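Local coordinates for protein cephalosporin hydroxylase CMCI (Streptomyces clavuligerus, PDB 2BM8) that probably takes part in cephamycin biosynthesis, in the step that hydroxylates the cephalosporin nucleus, and has a Rossmann-like fold related to methyltransferases, at residues B[122-126]-B[127-131]; B[213-216]-B[217-221]. The protein carries 3 engineered substitutions. All coordinates share one frame; numbering follows the deposited sequence.

Along the chain the two contacts come in series, and neither nests in nor crosses the other. Interaction 1 (122-131) closes a tight turn in the loop that leaves strand 111-116 and returns to strand 132-136, an outermost strand of the seven-stranded mixed sheet within this chain. Interaction 2 (213-221) closes the turn at the end of strand 211-214, the other outermost strand, where the chain sets off toward strand 228-231. Interactions 1 and 2 lie on opposite sides of the chain's centre, and the nearest atoms of interactions 1 and 2 are about 21 Å apart. Interaction 1 ties its loop to helix 94-106; interaction 2 joins the sheet to helix 67-80 and to the second subunit.

Interaction 1. Residues B[122-126]-B[127-131]; sequences CQIPA and SDMEN
I124 and M129 meet across a local surface turn, in the loop that connects strand 111-116 to strand 132-136 of the Rossmann-like sheet. D128 N donates to P125 O over 3.0 Å at 161°, approaching from above the carbonyl plane, and this bond, reaching three residues back, closes the turn. A water bridges the turn: it donates to A126 O and accepts from M129 N, so a carbonyl and an amide that do not meet directly share one bridge. I124 CG2, placed anti to the backbone N (and beside the carbonyl carbon), reaches M129 SD at 3.5 Å. The bend of M129 at chi2 (75°) carries its sulfur back to this methyl, and the two side chains cross at about a right angle. I124 also packs on L96 of helix 94-106, and M129 on L134 of strand 132-136. P125 and D128 lie alongside each other, pointing the same way, CG of P125 4.0 Å from CB of D128, while the D128 carboxylate runs on to salt bridges with R100 through OD1 and R59 through OD2. The chemistry is thus divided: a backbone bond and a water set the turn, apolar contacts seat it on the fold, and two arginines probably favour a charged D128 carboxylate and fix its direction.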
loop_
_atom_site.group_PDB
_atom_site.type_symbol
_atom_site.label_atom_id
_atom_site.label_comp_id
_atom_site.label_asym_id
_atom_site.label_seq_id
_atom_site.Cartn_x
_atom_site.Cartn_y
_atom_site.Cartn_z
ATOM N N CYS B 122 -7.566 -32.606 -21.657
ATOM C CA CYS B 122 -6.158 -32.976 -21.456
ATOM C C CYS B 122 -5.318 -32.772 -22.702
ATOM O O CYS B 122 -5.617 -33.341 -23.735
ATOM C CB CYS B 122 -5.994 -34.430 -20.983
ATOM S SG CYS B 122 -4.299 -34.804 -20.406
ATOM N N GLN B 123 -4.262 -31.967 -22.581
ATOM C CA GLN B 123 -3.397 -31.600 -23.705
ATOM C C GLN B 123 -2.101 -32.389 -23.767
ATOM O O GLN B 123 -1.229 -32.059 -24.561
ATOM C CB GLN B 123 -3.033 -30.115 -23.616
ATOM C CG GLN B 123 -4.230 -29.190 -23.631
ATOM C CD GLN B 123 -4.938 -29.220 -24.963
ATOM O OE1 GLN B 123 -4.300 -29.081 -26.002
ATOM N NE2 GLN B 123 -6.238 -29.424 -24.940
ATOM N N ILE B 124 -1.950 -33.414 -22.941
ATOM C CA ILE B 124 -0.715 -34.178 -22.946
ATOM C C ILE B 124 -0.792 -35.111 -24.138
ATOM O O ILE B 124 -1.737 -35.882 -24.246
ATOM C CB ILE B 124 -0.519 -34.987 -21.642
ATOM C CG1 ILE B 124 -0.579 -34.079 -20.404
ATOM C CG2 ILE B 124 0.814 -35.716 -21.693
ATOM C CD1 ILE B 124 -0.663 -34.825 -19.093
ATOM N N PRO B 125 0.169 -35.035 -25.048
ATOM C CA PRO B 125 0.189 -35.967 -26.179
ATOM C C PRO B 125 0.431 -37.393 -25.697
ATOM O O PRO B 125 1.069 -37.599 -24.667
ATOM C CB PRO B 125 1.356 -35.473 -27.035
ATOM C CG PRO B 125 2.177 -34.604 -26.148
ATOM C CD PRO B 125 1.299 -34.085 -25.075
ATOM N N ALA B 126 -0.075 -38.368 -26.433
ATOM C CA ALA B 126 0.025 -39.757 -26.009
ATOM C C ALA B 126 1.477 -40.232 -25.893
ATOM O O ALA B 126 1.776 -41.126 -25.099
ATOM C CB ALA B 126 -0.744 -40.645 -26.964
ATOM N N SER B 127 2.367 -39.622 -26.673
ATOM C CA SER B 127 3.791 -39.960 -26.659
ATOM C C SER B 127 4.553 -39.506 -25.404
ATOM O O SER B 127 5.678 -39.963 -25.171
ATOM C CB SER B 127 4.472 -39.351 -27.877
ATOM O OG SER B 127 4.232 -37.961 -27.918
ATOM N N ASP B 128 3.945 -38.613 -24.616
ATOM C CA ASP B 128 4.578 -38.023 -23.435
ATOM C C ASP B 128 3.817 -38.394 -22.154
ATOM O O ASP B 128 3.517 -37.544 -21.318
ATOM C CB ASP B 128 4.652 -36.503 -23.602
ATOM C CG ASP B 128 5.458 -35.826 -22.503
ATOM O OD1 ASP B 128 6.546 -36.325 -22.132
ATOM O OD2 ASP B 128 5.065 -34.790 -21.930
ATOM N N MET B 129 3.555 -39.681 -21.991
ATOM C CA MET B 129 2.633 -40.170 -20.974
ATOM C C MET B 129 3.214 -41.256 -20.059
ATOM O O MET B 129 2.494 -41.853 -19.262
ATOM C CB MET B 129 1.382 -40.693 -21.676
ATOM C CG MET B 129 0.107 -40.520 -20.882
ATOM S SD MET B 129 -0.552 -38.821 -20.838
ATOM C CE MET B 129 -2.184 -39.237 -20.494
ATOM N N GLU B 130 4.515 -41.505 -20.168
ATOM C CA GLU B 130 5.194 -42.450 -19.296
ATOM C C GLU B 130 5.015 -42.056 -17.820
ATOM O O GLU B 130 5.273 -40.929 -17.447
ATOM C CB GLU B 130 6.685 -42.505 -19.651
ATOM C CG GLU B 130 7.440 -43.683 -19.044
ATOM C CD GLU B 130 8.954 -43.575 -19.239
ATOM O OE1 GLU B 130 9.527 -42.508 -18.907
ATOM O OE2 GLU B 130 9.572 -44.559 -19.717
ATOM N N ASN B 131 4.562 -43.003 -17.007
ATOM C CA ASN B 131 4.335 -42.814 -15.579
ATOM C C ASN B 131 3.263 -41.773 -15.213
ATOM O O ASN B 131 3.271 -41.211 -14.117
ATOM C CB ASN B 131 5.676 -42.557 -14.878
ATOM C CG ASN B 131 6.663 -43.717 -15.080
ATOM O OD1 ASN B 131 6.258 -44.862 -15.314
ATOM N ND2 ASN B 131 7.950 -43.420 -15.009
HETATM O O HOH W 1 3.919 -42.078 -23.795
#

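Interaction 2. Residues B[213-216]-B[217-221]; sequences MDML and YANAS
D214 and Y217 meet where strand 211-214 ends and the chain folds back on itself. D214 O takes two backbone donors: A218 N at 2.9 Å, almost in line with the carbonyl bond, and Y217 N at 3.3 Å from above the carbonyl plane. The D214 carboxylate adds an Asx turn, OD1 accepting from L216 N at 3.2 Å. It also has partners outside the turn: OD1 forms a salt bridge with R34 of the second subunit, and OD2 a hydrogen bond with Y182. With CG anti to the backbone N (chi1 -175°), this carboxylate runs alongside the tyrosine, their planes 65° apart, and D214 OD2 comes 3.3 Å from Y217 CD1. L216 CD2 lies over one face of the Y217 ring, 4.2 Å from Y217 CZ, and Y217 OH is hydrogen-bonded to E79 of helix 67-80. Replacing Y217 by an alanine would probably leave E79 without its hydroxyl partner and open a gap between L216 and helix 67-80. Farther on, A220 N donates to Y217 O, closing a type I turn, and a water accepts from N219 N. N219 ND2 reaches P45 O of the second subunit. A218 CB packs 3.7 Å from M213 CG, and M213 pairs with an antiparallel strand of that subunit, carrying the sheet across the interface. One aspartate therefore serves turn and interface together: its carbonyl gathers two amides, while its carboxylate, probably kept ionised by the arginine, links the turn to the neighbouring chain.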
loop_
_atom_site.group_PDB
_atom_site.type_symbol
_atom_site.label_atom_id
_atom_site.label_comp_id
_atom_site.label_asym_id
_atom_site.label_seq_id
_atom_site.Cartn_x
_atom_site.Cartn_y
_atom_site.Cartn_z
ATOM N N MET B 213 -1.194 -29.403 9.996
ATOM C CA MET B 213 -0.800 -28.420 8.994
ATOM C C MET B 213 0.722 -28.277 9.025
ATOM O O MET B 213 1.298 -27.934 10.059
ATOM C CB MET B 213 -1.450 -27.069 9.254
ATOM C CG MET B 213 -1.091 -26.033 8.211
ATOM S SD MET B 213 -2.209 -24.641 8.189
ATOM C CE MET B 213 -2.182 -24.163 9.915
ATOM N N ASP B 214 1.365 -28.540 7.888
ATOM C CA ASP B 214 2.810 -28.474 7.777
ATOM C C ASP B 214 3.260 -27.034 7.586
ATOM O O ASP B 214 3.119 -26.474 6.519
ATOM C CB ASP B 214 3.277 -29.326 6.604
ATOM C CG ASP B 214 4.785 -29.399 6.500
ATOM O OD1 ASP B 214 5.480 -28.645 7.202
ATOM O OD2 ASP B 214 5.370 -30.184 5.741
ATOM N N MET B 215 3.849 -26.455 8.619
ATOM C CA MET B 215 4.132 -25.028 8.640
ATOM C C MET B 215 5.343 -24.607 7.835
ATOM O O MET B 215 5.531 -23.413 7.623
ATOM C CB MET B 215 4.302 -24.554 10.074
ATOM C CG MET B 215 3.058 -24.704 10.900
ATOM S SD MET B 215 1.614 -23.902 10.213
ATOM C CE MET B 215 1.951 -22.192 10.719
ATOM N N LEU B 216 6.165 -25.557 7.394
ATOM C CA LEU B 216 7.252 -25.240 6.469
ATOM C C LEU B 216 6.733 -24.839 5.086
ATOM O O LEU B 216 7.304 -23.960 4.433
ATOM C CB LEU B 216 8.218 -26.416 6.328
ATOM C CG LEU B 216 9.553 -26.100 5.631
ATOM C CD1 LEU B 216 10.318 -25.034 6.366
ATOM C CD2 LEU B 216 10.412 -27.360 5.510
ATOM N N TYR B 217 5.649 -25.476 4.653
ATOM C CA TYR B 217 5.087 -25.241 3.323
ATOM C C TYR B 217 3.794 -24.420 3.315
ATOM O O TYR B 217 3.525 -23.713 2.356
ATOM C CB TYR B 217 4.858 -26.580 2.635
ATOM C CG TYR B 217 6.123 -27.396 2.472
ATOM C CD1 TYR B 217 6.201 -28.703 2.929
ATOM C CD2 TYR B 217 7.253 -26.851 1.860
ATOM C CE1 TYR B 217 7.371 -29.452 2.778
ATOM C CE2 TYR B 217 8.426 -27.594 1.699
ATOM C CZ TYR B 217 8.475 -28.890 2.154
ATOM O OH TYR B 217 9.633 -29.616 1.992
ATOM N N ALA B 218 3.017 -24.499 4.386
ATOM C CA ALA B 218 1.680 -23.917 4.443
ATOM C C ALA B 218 1.602 -22.404 4.215
ATOM O O ALA B 218 0.608 -21.929 3.709
ATOM C CB ALA B 218 1.005 -24.267 5.790
ATOM N N ASN B 219 2.610 -21.636 4.600
ATOM C CA ASN B 219 2.580 -20.183 4.326
ATOM C C ASN B 219 3.450 -19.762 3.128
ATOM O O ASN B 219 3.706 -18.593 2.931
ATOM C CB ASN B 219 2.964 -19.389 5.584
ATOM C CG ASN B 219 2.062 -19.706 6.781
ATOM O OD1 ASN B 219 0.849 -19.881 6.638
ATOM N ND2 ASN B 219 2.657 -19.791 7.964
ATOM N N ALA B 220 3.887 -20.706 2.307
ATOM C CA ALA B 220 4.912 -20.400 1.296
ATOM C C ALA B 220 4.375 -20.003 -0.087
ATOM O O ALA B 220 5.128 -19.528 -0.913
ATOM C CB ALA B 220 5.889 -21.567 1.174
ATOM N N SER B 221 3.090 -20.200 -0.347
ATOM C CA SER B 221 2.473 -19.669 -1.566
ATOM C C SER B 221 1.005 -19.350 -1.394
ATOM O O SER B 221 0.312 -20.020 -0.638
ATOM C CB SER B 221 2.653 -20.639 -2.742
ATOM O OG SER B 221 1.644 -21.642 -2.775
HETATM O O HOH W 2 5.685 -21.646 5.130
#